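Local structure of 432aa long hypothetical deoxyribodipyrimidine photolyase (Sulfolobus tokodaii, 2E0I) at residues R71-F76 with F162-S167; Y124-L129 with S226-Y231; F318-L323 with W352-G357. The protein probably repairs pyrimidine dimers in DNA with light, as photolyases do, and carries two FAD molecules, one of them a likely light-harvesting cofactor. One frame throughout, in Å; residues are numbered along the deposited sequence.

Interaction 1 of 3, residues R71-F76 with F162-S167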
ATOM      1  N   ARG A  71       5.207  22.961  15.098  1.00 27.35           N
ATOM      2  CA  ARG A  71       5.907  21.684  15.078  1.00 27.09           C
ATOM      3  C   ARG A  71       4.866  20.613  15.267  1.00 26.08           C
ATOM      4  O   ARG A  71       3.759  20.879  15.731  1.00 24.92           O
ATOM      5  CB  ARG A  71       6.953  21.568  16.200  1.00 28.06           C
ATOM      6  CG  ARG A  71       6.373  21.339  17.589  1.00 28.66           C
ATOM      7  CD  ARG A  71       7.469  21.070  18.619  1.00 31.36           C
ATOM      8  NE  ARG A  71       6.954  20.975  19.994  1.00 32.95           N
ATOM      9  CZ  ARG A  71       6.241  19.959  20.470  1.00 32.23           C
ATOM     10  NH1 ARG A  71       5.943  18.929  19.696  1.00 35.12           N
ATOM     11  NH2 ARG A  71       5.819  19.969  21.722  1.00 33.00           N
ATOM     12  N   LEU A  72       5.230  19.397  14.901  1.00 25.45           N
ATOM     13  CA  LEU A  72       4.328  18.277  15.035  1.00 24.01           C
ATOM     14  C   LEU A  72       4.185  17.919  16.522  1.00 24.02           C
ATOM     15  O   LEU A  72       5.178  17.724  17.228  1.00 22.98           O
ATOM     16  CB  LEU A  72       4.873  17.089  14.243  1.00 22.10           C
ATOM     17  CG  LEU A  72       3.908  15.921  14.109  1.00 21.96           C
ATOM     18  CD1 LEU A  72       2.612  16.421  13.476  1.00 22.09           C
ATOM     19  CD2 LEU A  72       4.548  14.820  13.270  1.00 22.23           C
ATOM     20  N   ASN A  73       2.941  17.860  16.987  1.00 23.90           N
ATOM     21  CA  ASN A  73       2.628  17.524  18.368  1.00 24.53           C
ATOM     22  C   ASN A  73       2.317  16.036  18.426  1.00 24.22           C
ATOM     23  O   ASN A  73       1.272  15.598  17.938  1.00 24.23           O
ATOM     24  CB  ASN A  73       1.413  18.329  18.826  1.00 26.53           C
ATOM     25  CG  ASN A  73       1.703  19.818  18.917  1.00 28.97           C
ATOM     26  OD1 ASN A  73       2.248  20.304  19.913  1.00 30.39           O
ATOM     27  ND2 ASN A  73       1.354  20.549  17.869  1.00 30.71           N
ATOM     28  N   VAL A  74       3.219  15.264  19.028  1.00 23.02           N
ATOM     29  CA  VAL A  74       3.046  13.817  19.096  1.00 21.85           C
ATOM     30  C   VAL A  74       2.520  13.280  20.424  1.00 21.93           C
ATOM     31  O   VAL A  74       2.916  13.730  21.497  1.00 22.64           O
ATOM     32  CB  VAL A  74       4.368  13.097  18.765  1.00 20.74           C
ATOM     33  CG1 VAL A  74       4.164  11.593  18.790  1.00 19.84           C
ATOM     34  CG2 VAL A  74       4.873  13.553  17.403  1.00 19.88           C
ATOM     35  N   PHE A  75       1.625  12.301  20.328  1.00 21.83           N
ATOM     36  CA  PHE A  75       1.017  11.653  21.484  1.00 21.78           C
ATOM     37  C   PHE A  75       1.115  10.153  21.295  1.00 21.91           C
ATOM     38  O   PHE A  75       1.346   9.685  20.184  1.00 23.92           O
ATOM     39  CB  PHE A  75      -0.448  12.056  21.593  1.00 22.64           C
ATOM     40  CG  PHE A  75      -0.649  13.507  21.907  1.00 22.55           C
ATOM     41  CD1 PHE A  75      -0.658  13.946  23.228  1.00 22.67           C
ATOM     42  CD2 PHE A  75      -0.795  14.446  20.882  1.00 22.73           C
ATOM     43  CE1 PHE A  75      -0.807  15.301  23.533  1.00 22.41           C
ATOM     44  CE2 PHE A  75      -0.947  15.807  21.168  1.00 22.64           C
ATOM     45  CZ  PHE A  75      -0.952  16.238  22.501  1.00 23.25           C
ATOM     46  N   PHE A  76       0.933   9.396  22.368  1.00 21.67           N
ATOM     47  CA  PHE A  76       1.019   7.947  22.265  1.00 21.79           C
ATOM     48  C   PHE A  76      -0.186   7.283  22.903  1.00 22.24           C
ATOM     49  O   PHE A  76      -0.667   7.733  23.946  1.00 21.60           O
ATOM     50  CB  PHE A  76       2.306   7.444  22.931  1.00 21.07           C
ATOM     51  CG  PHE A  76       2.490   5.960  22.845  1.00 21.08           C
ATOM     52  CD1 PHE A  76       2.921   5.365  21.662  1.00 21.16           C
ATOM     53  CD2 PHE A  76       2.183   5.147  23.938  1.00 20.91           C
ATOM     54  CE1 PHE A  76       3.042   3.976  21.562  1.00 21.80           C
ATOM     55  CE2 PHE A  76       2.299   3.764  23.853  1.00 20.88           C
ATOM     56  CZ  PHE A  76       2.730   3.175  22.659  1.00 22.61           C
ATOM     57  N   PHE A 162      -0.770  27.854  12.639  1.00 39.18           N
ATOM     58  CA  PHE A 162      -0.430  26.637  13.350  1.00 38.57           C
ATOM     59  C   PHE A 162       0.043  26.937  14.772  1.00 39.45           C
ATOM     60  O   PHE A 162       0.997  27.695  14.975  1.00 40.58           O
ATOM     61  CB  PHE A 162       0.664  25.877  12.597  1.00 36.42           C
ATOM     62  CG  PHE A 162       0.177  25.153  11.376  1.00 33.24           C
ATOM     63  CD1 PHE A 162      -0.539  23.967  11.493  1.00 32.26           C
ATOM     64  CD2 PHE A 162       0.457  25.643  10.109  1.00 32.11           C
ATOM     65  CE1 PHE A 162      -0.967  23.276  10.362  1.00 31.47           C
ATOM     66  CE2 PHE A 162       0.034  24.962   8.969  1.00 31.75           C
ATOM     67  CZ  PHE A 162      -0.679  23.773   9.095  1.00 31.11           C
ATOM     68  N   ASP A 163      -0.627  26.336  15.751  1.00 39.77           N
ATOM     69  CA  ASP A 163      -0.254  26.509  17.148  1.00 40.39           C
ATOM     70  C   ASP A 163       0.440  25.236  17.668  1.00 40.22           C
ATOM     71  O   ASP A 163       0.584  24.251  16.944  1.00 39.74           O
ATOM     72  CB  ASP A 163      -1.490  26.835  17.984  1.00 41.79           C
ATOM     73  CG  ASP A 163      -1.140  27.281  19.390  1.00 45.12           C
ATOM     74  OD1 ASP A 163      -0.144  28.035  19.542  1.00 46.35           O
ATOM     75  OD2 ASP A 163      -1.866  26.887  20.337  1.00 45.68           O
ATOM     76  N   VAL A 164       0.872  25.259  18.923  1.00 40.20           N
ATOM     77  CA  VAL A 164       1.567  24.123  19.513  1.00 40.11           C
ATOM     78  C   VAL A 164       1.081  23.849  20.927  1.00 41.72           C
ATOM     79  O   VAL A 164       0.459  24.702  21.550  1.00 43.04           O
ATOM     80  CB  VAL A 164       3.084  24.396  19.564  1.00 38.53           C
ATOM     81  CG1 VAL A 164       3.801  23.321  20.351  1.00 37.35           C
ATOM     82  CG2 VAL A 164       3.630  24.480  18.151  1.00 38.92           C
ATOM     83  N   THR A 165       1.348  22.647  21.418  1.00 43.36           N
ATOM     84  CA  THR A 165       0.983  22.272  22.773  1.00 45.01           C
ATOM     85  C   THR A 165       2.281  21.896  23.440  1.00 46.30           C
ATOM     86  O   THR A 165       2.907  20.909  23.072  1.00 46.54           O
ATOM     87  CB  THR A 165       0.057  21.056  22.819  1.00 45.31           C
ATOM     88  OG1 THR A 165      -1.227  21.418  22.307  1.00 46.72           O
ATOM     89  CG2 THR A 165      -0.099  20.564  24.245  1.00 43.98           C
ATOM     90  N   ASP A 166       2.691  22.692  24.415  1.00 48.47           N
ATOM     91  CA  ASP A 166       3.934  22.428  25.116  1.00 50.34           C
ATOM     92  C   ASP A 166       4.032  21.029  25.709  1.00 49.65           C
ATOM     93  O   ASP A 166       5.089  20.407  25.639  1.00 49.01           O
ATOM     94  CB  ASP A 166       4.148  23.477  26.204  1.00 53.49           C
ATOM     95  CG  ASP A 166       4.593  24.817  25.638  1.00 56.65           C
ATOM     96  OD1 ASP A 166       4.886  25.735  26.436  1.00 59.30           O
ATOM     97  OD2 ASP A 166       4.653  24.949  24.393  1.00 56.87           O
ATOM     98  N   SER A 167       2.937  20.533  26.278  1.00 48.79           N
ATOM     99  CA  SER A 167       2.940  19.203  26.879  1.00 48.21           C
ATOM    100  C   SER A 167       3.419  18.093  25.921  1.00 46.79           C
ATOM    101  O   SER A 167       4.358  17.359  26.240  1.00 47.15           O
ATOM    102  CB  SER A 167       1.538  18.853  27.421  1.00 49.86           C
ATOM    103  OG  SER A 167       0.602  18.551  26.387  1.00 52.76           O
TER

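Interaction 2 of 3, residues Y124-L129 with S226-Y231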
ATOM      1  N   TYR A 124     -13.306  14.668   6.639  1.00 27.34           N
ATOM      2  CA  TYR A 124     -13.456  15.043   5.237  1.00 28.12           C
ATOM      3  C   TYR A 124     -12.869  13.996   4.313  1.00 29.97           C
ATOM      4  O   TYR A 124     -12.009  13.216   4.727  1.00 30.47           O
ATOM      5  CB  TYR A 124     -12.751  16.375   4.964  1.00 26.98           C
ATOM      6  CG  TYR A 124     -13.308  17.532   5.753  1.00 28.16           C
ATOM      7  CD1 TYR A 124     -14.350  18.320   5.248  1.00 27.74           C
ATOM      8  CD2 TYR A 124     -12.820  17.818   7.028  1.00 27.51           C
ATOM      9  CE1 TYR A 124     -14.892  19.367   6.009  1.00 28.88           C
ATOM     10  CE2 TYR A 124     -13.347  18.854   7.794  1.00 28.10           C
ATOM     11  CZ  TYR A 124     -14.379  19.625   7.286  1.00 29.32           C
ATOM     12  OH  TYR A 124     -14.881  20.652   8.059  1.00 29.99           O
ATOM     13  N   GLU A 125     -13.339  13.982   3.065  1.00 30.70           N
ATOM     14  CA  GLU A 125     -12.831  13.057   2.062  1.00 31.14           C
ATOM     15  C   GLU A 125     -11.568  13.679   1.471  1.00 30.71           C
ATOM     16  O   GLU A 125     -11.556  14.869   1.130  1.00 31.08           O
ATOM     17  CB  GLU A 125     -13.868  12.832   0.955  1.00 33.15           C
ATOM     18  CG  GLU A 125     -15.006  11.904   1.354  1.00 39.05           C
ATOM     19  CD  GLU A 125     -15.999  11.621   0.221  1.00 42.79           C
ATOM     20  OE1 GLU A 125     -15.588  11.100  -0.844  1.00 45.65           O
ATOM     21  OE2 GLU A 125     -17.203  11.914   0.402  1.00 44.85           O
ATOM     22  N   ASP A 126     -10.503  12.887   1.356  1.00 29.19           N
ATOM     23  CA  ASP A 126      -9.248  13.389   0.809  1.00 27.27           C
ATOM     24  C   ASP A 126      -8.441  12.326   0.091  1.00 25.48           C
ATOM     25  O   ASP A 126      -7.837  12.598  -0.931  1.00 24.94           O
ATOM     26  CB  ASP A 126      -8.401  14.010   1.930  1.00 28.79           C
ATOM     27  CG  ASP A 126      -7.043  14.544   1.437  1.00 30.05           C
ATOM     28  OD1 ASP A 126      -6.035  13.809   1.533  1.00 28.54           O
ATOM     29  OD2 ASP A 126      -6.980  15.698   0.956  1.00 29.43           O
ATOM     30  N   TYR A 127      -8.437  11.112   0.618  1.00 25.08           N
ATOM     31  CA  TYR A 127      -7.656  10.036   0.030  1.00 24.83           C
ATOM     32  C   TYR A 127      -8.079   9.604  -1.350  1.00 26.04           C
ATOM     33  O   TYR A 127      -7.248   9.164  -2.129  1.00 27.69           O
ATOM     34  CB  TYR A 127      -7.645   8.817   0.956  1.00 24.24           C
ATOM     35  CG  TYR A 127      -7.022   9.104   2.293  1.00 24.21           C
ATOM     36  CD1 TYR A 127      -7.634   8.700   3.465  1.00 26.13           C
ATOM     37  CD2 TYR A 127      -5.857   9.850   2.387  1.00 25.37           C
ATOM     38  CE1 TYR A 127      -7.108   9.046   4.709  1.00 29.16           C
ATOM     39  CE2 TYR A 127      -5.316  10.202   3.616  1.00 28.13           C
ATOM     40  CZ  TYR A 127      -5.945   9.810   4.782  1.00 29.47           C
ATOM     41  OH  TYR A 127      -5.451  10.246   6.008  1.00 29.54           O
ATOM     42  N   LEU A 128      -9.360   9.736  -1.674  1.00 28.44           N
ATOM     43  CA  LEU A 128      -9.845   9.310  -2.991  1.00 28.75           C
ATOM     44  C   LEU A 128      -9.808  10.398  -4.061  1.00 29.85           C
ATOM     45  O   LEU A 128      -9.892  11.597  -3.782  1.00 31.01           O
ATOM     46  CB  LEU A 128     -11.275   8.763  -2.885  1.00 27.68           C
ATOM     47  CG  LEU A 128     -11.532   7.562  -1.973  1.00 27.03           C
ATOM     48  CD1 LEU A 128     -13.001   7.526  -1.644  1.00 27.69           C
ATOM     49  CD2 LEU A 128     -11.086   6.257  -2.623  1.00 25.96           C
ATOM     50  N   LEU A 129      -9.687   9.951  -5.298  1.00 30.68           N
ATOM     51  CA  LEU A 129      -9.650  10.832  -6.446  1.00 31.90           C
ATOM     52  C   LEU A 129     -11.094  11.155  -6.826  1.00 33.05           C
ATOM     53  O   LEU A 129     -11.379  12.203  -7.401  1.00 33.24           O
ATOM     54  CB  LEU A 129      -8.964  10.101  -7.591  1.00 30.92           C
ATOM     55  CG  LEU A 129      -8.213  10.867  -8.670  1.00 30.02           C
ATOM     56  CD1 LEU A 129      -7.153  11.752  -8.051  1.00 28.42           C
ATOM     57  CD2 LEU A 129      -7.578   9.857  -9.607  1.00 28.77           C
ATOM     58  N   SER A 226      -0.716  14.584  -2.771  1.00 19.29           N
ATOM     59  CA  SER A 226      -2.103  14.165  -2.893  1.00 19.31           C
ATOM     60  C   SER A 226      -2.422  13.464  -4.207  1.00 20.04           C
ATOM     61  O   SER A 226      -1.762  13.663  -5.222  1.00 20.08           O
ATOM     62  CB  SER A 226      -3.041  15.348  -2.728  1.00 17.82           C
ATOM     63  OG  SER A 226      -3.312  15.924  -3.984  1.00 19.94           O
ATOM     64  N   MET A 227      -3.456  12.635  -4.152  1.00 21.64           N
ATOM     65  CA  MET A 227      -3.956  11.859  -5.282  1.00 21.73           C
ATOM     66  C   MET A 227      -4.266  12.820  -6.428  1.00 21.14           C
ATOM     67  O   MET A 227      -4.035  12.523  -7.607  1.00 19.87           O
ATOM     68  CB  MET A 227      -5.233  11.150  -4.832  1.00 23.81           C
ATOM     69  CG  MET A 227      -5.541   9.858  -5.536  1.00 28.25           C
ATOM     70  SD  MET A 227      -4.289   8.604  -5.288  1.00 27.23           S
ATOM     71  CE  MET A 227      -4.743   7.538  -6.675  1.00 29.84           C
ATOM     72  N   ARG A 228      -4.791  13.980  -6.045  1.00 20.63           N
ATOM     73  CA  ARG A 228      -5.156  15.041  -6.965  1.00 20.58           C
ATOM     74  C   ARG A 228      -3.920  15.675  -7.606  1.00 22.07           C
ATOM     75  O   ARG A 228      -3.946  16.053  -8.781  1.00 22.53           O
ATOM     76  CB  ARG A 228      -5.975  16.089  -6.215  1.00 19.24           C
ATOM     77  CG  ARG A 228      -7.358  15.591  -5.813  1.00 19.37           C
ATOM     78  CD  ARG A 228      -8.076  16.604  -4.954  1.00 19.08           C
ATOM     79  NE  ARG A 228      -7.360  16.837  -3.704  1.00 21.54           N
ATOM     80  CZ  ARG A 228      -7.329  15.975  -2.690  1.00 21.76           C
ATOM     81  NH1 ARG A 228      -7.984  14.824  -2.788  1.00 19.85           N
ATOM     82  NH2 ARG A 228      -6.648  16.266  -1.581  1.00 20.44           N
ATOM     83  N   GLU A 229      -2.841  15.794  -6.837  1.00 22.22           N
ATOM     84  CA  GLU A 229      -1.616  16.370  -7.361  1.00 22.61           C
ATOM     85  C   GLU A 229      -0.989  15.421  -8.377  1.00 21.95           C
ATOM     86  O   GLU A 229      -0.581  15.840  -9.454  1.00 21.04           O
ATOM     87  CB  GLU A 229      -0.627  16.655  -6.231  1.00 24.73           C
ATOM     88  CG  GLU A 229      -1.069  17.781  -5.313  1.00 29.87           C
ATOM     89  CD  GLU A 229      -0.003  18.199  -4.287  1.00 33.05           C
ATOM     90  OE1 GLU A 229       0.309  17.403  -3.362  1.00 33.29           O
ATOM     91  OE2 GLU A 229       0.515  19.337  -4.415  1.00 32.97           O
ATOM     92  N   ALA A 230      -0.917  14.140  -8.032  1.00 21.65           N
ATOM     93  CA  ALA A 230      -0.336  13.149  -8.930  1.00 21.70           C
ATOM     94  C   ALA A 230      -1.117  13.191 -10.222  1.00 22.81           C
ATOM     95  O   ALA A 230      -0.550  13.143 -11.319  1.00 23.27           O
ATOM     96  CB  ALA A 230      -0.439  11.761  -8.324  1.00 20.47           C
ATOM     97  N   TYR A 231      -2.433  13.292 -10.074  1.00 22.52           N
ATOM     98  CA  TYR A 231      -3.324  13.319 -11.215  1.00 21.32           C
ATOM     99  C   TYR A 231      -3.082  14.482 -12.160  1.00 19.61           C
ATOM    100  O   TYR A 231      -2.897  14.286 -13.346  1.00 20.08           O
ATOM    101  CB  TYR A 231      -4.780  13.342 -10.752  1.00 22.26           C
ATOM    102  CG  TYR A 231      -5.748  13.509 -11.895  1.00 23.00           C
ATOM    103  CD1 TYR A 231      -6.102  12.429 -12.706  1.00 23.10           C
ATOM    104  CD2 TYR A 231      -6.276  14.761 -12.194  1.00 23.67           C
ATOM    105  CE1 TYR A 231      -6.959  12.602 -13.783  1.00 24.44           C
ATOM    106  CE2 TYR A 231      -7.125  14.947 -13.263  1.00 25.23           C
ATOM    107  CZ  TYR A 231      -7.466  13.871 -14.052  1.00 25.45           C
ATOM    108  OH  TYR A 231      -8.331  14.089 -15.091  1.00 26.97           O
TER
HETATM  109  O   HOH W   1      -5.068  12.435  -1.757  1.00 12.87           O

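Interaction 3 of 3, residues F318-L323 with W352-G357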
ATOM      1  N   PHE A 318       2.044 -17.497  -8.299  1.00 28.84           N
ATOM      2  CA  PHE A 318       2.793 -18.684  -7.934  1.00 27.79           C
ATOM      3  C   PHE A 318       2.435 -19.254  -6.560  1.00 28.58           C
ATOM      4  O   PHE A 318       2.344 -20.478  -6.385  1.00 30.01           O
ATOM      5  CB  PHE A 318       4.288 -18.375  -7.980  1.00 27.49           C
ATOM      6  CG  PHE A 318       5.154 -19.599  -7.953  1.00 28.62           C
ATOM      7  CD1 PHE A 318       5.441 -20.285  -9.128  1.00 28.71           C
ATOM      8  CD2 PHE A 318       5.664 -20.085  -6.749  1.00 27.17           C
ATOM      9  CE1 PHE A 318       6.219 -21.428  -9.104  1.00 28.32           C
ATOM     10  CE2 PHE A 318       6.444 -21.229  -6.718  1.00 26.03           C
ATOM     11  CZ  PHE A 318       6.723 -21.899  -7.892  1.00 27.29           C
ATOM     12  N   LEU A 319       2.234 -18.386  -5.577  1.00 27.38           N
ATOM     13  CA  LEU A 319       1.904 -18.876  -4.248  1.00 26.76           C
ATOM     14  C   LEU A 319       0.499 -19.460  -4.181  1.00 26.69           C
ATOM     15  O   LEU A 319       0.270 -20.481  -3.534  1.00 27.14           O
ATOM     16  CB  LEU A 319       2.026 -17.760  -3.211  1.00 25.60           C
ATOM     17  CG  LEU A 319       1.596 -18.156  -1.793  1.00 24.70           C
ATOM     18  CD1 LEU A 319       2.603 -19.128  -1.210  1.00 24.50           C
ATOM     19  CD2 LEU A 319       1.469 -16.918  -0.915  1.00 24.43           C
ATOM     20  N   VAL A 320      -0.442 -18.828  -4.860  1.00 25.24           N
ATOM     21  CA  VAL A 320      -1.804 -19.299  -4.788  1.00 26.10           C
ATOM     22  C   VAL A 320      -2.169 -20.414  -5.753  1.00 27.77           C
ATOM     23  O   VAL A 320      -2.661 -21.465  -5.340  1.00 26.95           O
ATOM     24  CB  VAL A 320      -2.787 -18.132  -4.979  1.00 25.39           C
ATOM     25  CG1 VAL A 320      -4.208 -18.626  -4.825  1.00 23.85           C
ATOM     26  CG2 VAL A 320      -2.491 -17.033  -3.966  1.00 24.12           C
ATOM     27  N   LYS A 321      -1.923 -20.188  -7.039  1.00 29.54           N
ATOM     28  CA  LYS A 321      -2.279 -21.161  -8.062  1.00 29.17           C
ATOM     29  C   LYS A 321      -1.247 -22.214  -8.422  1.00 30.06           C
ATOM     30  O   LYS A 321      -1.489 -23.033  -9.299  1.00 31.89           O
ATOM     31  CB  LYS A 321      -2.746 -20.420  -9.318  1.00 27.71           C
ATOM     32  CG  LYS A 321      -4.072 -19.722  -9.082  1.00 27.99           C
ATOM     33  CD  LYS A 321      -4.561 -18.951 -10.283  1.00 28.20           C
ATOM     34  CE  LYS A 321      -5.904 -18.292  -9.980  1.00 26.92           C
ATOM     35  NZ  LYS A 321      -6.383 -17.434 -11.110  1.00 28.49           N
ATOM     36  N   VAL A 322      -0.105 -22.218  -7.749  1.00 30.61           N
ATOM     37  CA  VAL A 322       0.909 -23.218  -8.045  1.00 30.71           C
ATOM     38  C   VAL A 322       1.321 -23.953  -6.782  1.00 30.58           C
ATOM     39  O   VAL A 322       1.388 -25.169  -6.780  1.00 31.62           O
ATOM     40  CB  VAL A 322       2.149 -22.584  -8.739  1.00 31.03           C
ATOM     41  CG1 VAL A 322       3.269 -23.599  -8.865  1.00 30.29           C
ATOM     42  CG2 VAL A 322       1.761 -22.094 -10.127  1.00 30.13           C
ATOM     43  N   LEU A 323       1.588 -23.227  -5.704  1.00 30.72           N
ATOM     44  CA  LEU A 323       1.984 -23.879  -4.457  1.00 30.66           C
ATOM     45  C   LEU A 323       0.727 -24.169  -3.655  1.00 30.93           C
ATOM     46  O   LEU A 323       0.781 -24.764  -2.576  1.00 32.41           O
ATOM     47  CB  LEU A 323       2.935 -22.983  -3.646  1.00 29.13           C
ATOM     48  CG  LEU A 323       4.280 -22.612  -4.283  1.00 27.89           C
ATOM     49  CD1 LEU A 323       5.056 -21.728  -3.342  1.00 27.60           C
ATOM     50  CD2 LEU A 323       5.077 -23.862  -4.597  1.00 27.92           C
ATOM     51  N   TRP A 352      -7.776 -10.668  -6.578  1.00 24.68           N
ATOM     52  CA  TRP A 352      -7.850 -10.578  -8.024  1.00 25.64           C
ATOM     53  C   TRP A 352      -7.029 -11.712  -8.613  1.00 25.53           C
ATOM     54  O   TRP A 352      -7.492 -12.467  -9.447  1.00 26.97           O
ATOM     55  CB  TRP A 352      -7.280  -9.240  -8.493  1.00 27.05           C
ATOM     56  CG  TRP A 352      -7.596  -8.896  -9.927  1.00 29.58           C
ATOM     57  CD1 TRP A 352      -8.693  -8.226 -10.381  1.00 30.66           C
ATOM     58  CD2 TRP A 352      -6.817  -9.223 -11.090  1.00 30.77           C
ATOM     59  NE1 TRP A 352      -8.651  -8.113 -11.753  1.00 31.77           N
ATOM     60  CE2 TRP A 352      -7.512  -8.718 -12.213  1.00 31.69           C
ATOM     61  CE3 TRP A 352      -5.602  -9.894 -11.291  1.00 31.71           C
ATOM     62  CZ2 TRP A 352      -7.032  -8.864 -13.524  1.00 32.37           C
ATOM     63  CZ3 TRP A 352      -5.122 -10.038 -12.597  1.00 32.79           C
ATOM     64  CH2 TRP A 352      -5.838  -9.524 -13.694  1.00 32.64           C
ATOM     65  N   ILE A 353      -5.794 -11.826  -8.165  1.00 26.92           N
ATOM     66  CA  ILE A 353      -4.898 -12.853  -8.652  1.00 28.92           C
ATOM     67  C   ILE A 353      -5.375 -14.272  -8.347  1.00 29.74           C
ATOM     68  O   ILE A 353      -5.247 -15.166  -9.177  1.00 29.57           O
ATOM     69  CB  ILE A 353      -3.481 -12.631  -8.071  1.00 29.41           C
ATOM     70  CG1 ILE A 353      -2.593 -12.025  -9.142  1.00 30.73           C
ATOM     71  CG2 ILE A 353      -2.878 -13.932  -7.588  1.00 30.02           C
ATOM     72  CD1 ILE A 353      -2.460 -12.914 -10.372  1.00 33.73           C
ATOM     73  N   ALA A 354      -5.920 -14.475  -7.155  1.00 30.89           N
ATOM     74  CA  ALA A 354      -6.396 -15.791  -6.751  1.00 31.98           C
ATOM     75  C   ALA A 354      -7.730 -16.072  -7.395  1.00 32.20           C
ATOM     76  O   ALA A 354      -8.332 -17.117  -7.173  1.00 33.08           O
ATOM     77  CB  ALA A 354      -6.534 -15.848  -5.234  1.00 32.71           C
ATOM     78  N   SER A 355      -8.170 -15.124  -8.207  1.00 33.39           N
ATOM     79  CA  SER A 355      -9.453 -15.189  -8.888  1.00 35.05           C
ATOM     80  C   SER A 355     -10.585 -15.579  -7.941  1.00 35.31           C
ATOM     81  O   SER A 355     -11.358 -16.501  -8.199  1.00 35.92           O
ATOM     82  CB  SER A 355      -9.392 -16.112 -10.124  1.00 34.81           C
ATOM     83  OG  SER A 355      -8.724 -17.326  -9.865  1.00 35.86           O
ATOM     84  N   THR A 356     -10.647 -14.858  -6.826  1.00 36.13           N
ATOM     85  CA  THR A 356     -11.685 -15.028  -5.824  1.00 37.28           C
ATOM     86  C   THR A 356     -12.204 -13.616  -5.642  1.00 38.67           C
ATOM     87  O   THR A 356     -12.974 -13.339  -4.730  1.00 38.62           O
ATOM     88  CB  THR A 356     -11.138 -15.509  -4.465  1.00 37.22           C
ATOM     89  OG1 THR A 356     -10.260 -14.518  -3.920  1.00 36.55           O
ATOM     90  CG2 THR A 356     -10.393 -16.816  -4.620  1.00 37.05           C
ATOM     91  N   GLY A 357     -11.757 -12.726  -6.527  1.00 40.49           N
ATOM     92  CA  GLY A 357     -12.161 -11.336  -6.467  1.00 43.02           C
ATOM     93  C   GLY A 357     -12.835 -10.761  -7.701  1.00 45.63           C
ATOM     94  O   GLY A 357     -13.652 -11.410  -8.351  1.00 45.87           O
TER

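Interaction 1 of 3, residues R71-F76 with F162-S167
V164 lays CG1 over one face of the R71 guanidinium, 3.9 Å from R71 NE. The two side chains cross at about a right angle. The R71 chain is extended from CG to NE, which brings NE to V164. V164 CG1 is anti to its own backbone N (chi1 172°), and V164 CG2 sits beside that N, 3.8 Å from R71 N. CG1 meets the arginine head and, closer still, N73 OD1 at 3.4 Å.

The polar centre of the contact is N73. Its OD1 accepts from T165 N at 2.9 Å, with an N-H...O angle of 161°. The donor sits above the amide carbonyl plane, 38° out of it. N73 OD1 also lies 3.7 Å above the plane of the R71 guanidinium, toward the rim. The amide is held at both ends: OD1 has a second bond to S168 OG, and ND2 bonds P31 O. This fixes the rotation of the amide and satisfies a buried polar group.

The polar end of R71 turns to residues just after 162-167, in the same loop, with NH2 on S168 OG and NH1 on M169 O. NH1 also makes a weak bond of 2.9 Å to L72 O. D166 OD2 stands 5.8 Å from R71 NH2, not in contact, and may at most add a weak electrostatic attraction.

N73 opens strand 73-76, which pairs with strand 28-35 through backbone bonds. The arrangement is a surface loop fastened beside an outermost strand of the five-stranded parallel sheet, in the Rossmann-like N-terminal domain of photolyases.

Interaction 2 of 3, residues Y124-L129 with S226-Y231
The contact belongs to the capped N-terminal end of helix 227-233, where R228 and M227 meet the loop 124-129 that follows the last strand of the Rossmann-like sheet. The site is next to a cofactor pocket: about 5 Å separates the side chain of M227 from a bound FAD. S226 is the N-cap residue and forms a capping box with E229. S226 OG accepts from E229 N, and E229 OE1 accepts from S226 N on its anti lone pair.

R228 grips D126 end-on with two nitrogens. NH1 donates to D126 O at 2.9 Å, in the carbonyl plane and on a lone pair, and this bond is nearly straight (165°). NH2 makes a salt bridge to D126 OD2 at 2.6 Å. That oxygen is met from above the carboxylate plane, and the carboxylate and guanidinium planes stand 69° apart. With D126 CG anti to the backbone N (chi1 179°), the carboxylate carbon comes to the same guanidinium as the D126 carbonyl.

Both charges have further partners. D126 OD1 pairs with R12, D126 OD2 accepts from T17 OG1, and R228 NE pairs with D15. This buried network would probably keep the aspartate ionised.

The apolar half is carried mainly by L129 CD1. It lies 3.5 Å from M227 CG and 3.9 Å from Y231 CB, so it touches side chains one helical turn apart. The L129 backbone N bonds D248 in helix 238-256, which also packs against M227 and Y231.

A water completes the join. It donates to D126 O at 2.9 Å and accepts from M227 N at 2.9 Å, giving that carbonyl oxygen a second donor beside R228 NH1.

Interaction 3 of 3, residues F318-L323 with W352-G357
K321, which bonds I353 and S355 across the contact, also makes a cation-pi contact with the flat ring of F362. The F318 ring, one turn before V322, takes V322 CG1 over one face, 3.7 Å above its plane and toward the rim. It meets the ring of Y291 edge-to-face.

The K321 chain is extended beyond CG, with chi2, chi3 and chi4 all near 180°, and so reaches the end of helix 343-353. NZ donates to S355 OG at 2.7 Å and makes a weak bond to I353 O at 3.2 Å. R363 O is a third acceptor for this buried ammonium group.

The helix ends there in a Schellman motif, with S355 at positive phi. Both helices belong to the FAD-binding domain, and about 5 Å separates the side chain of I353 from a bound FAD.

S355 OG donates to A354 O at 2.7 Å, from above the carbonyl plane. The same hydroxyl thus accepts from the lysine and passes a bond on. A354 O also accepts from Y425 OH.

Beside this polar group, V320 CG1 packs on A354 CB at 3.6 Å.

In the fold
From the N terminus, the chain leaves the outermost strand 73-76 and later returns to its side, so interaction 1 closes a loop with 85 residues between its segments. Interaction 2 starts inside that loop, at 124-129, and closes beyond it at 226-231. The two contacts therefore cross along the chain. Interaction 1 ties the long connecting loop to one sheet edge. Interaction 2 ties the loop after the opposite outermost strand, 120-124, to helix 227-233. Interaction 3 follows in series and closes a short loop, 28 residues between its segments, joining helix 309-322 to the end of helix 343-353. It lies across the chain's centre from the others, about 17 Å from interaction 2 between nearest atoms.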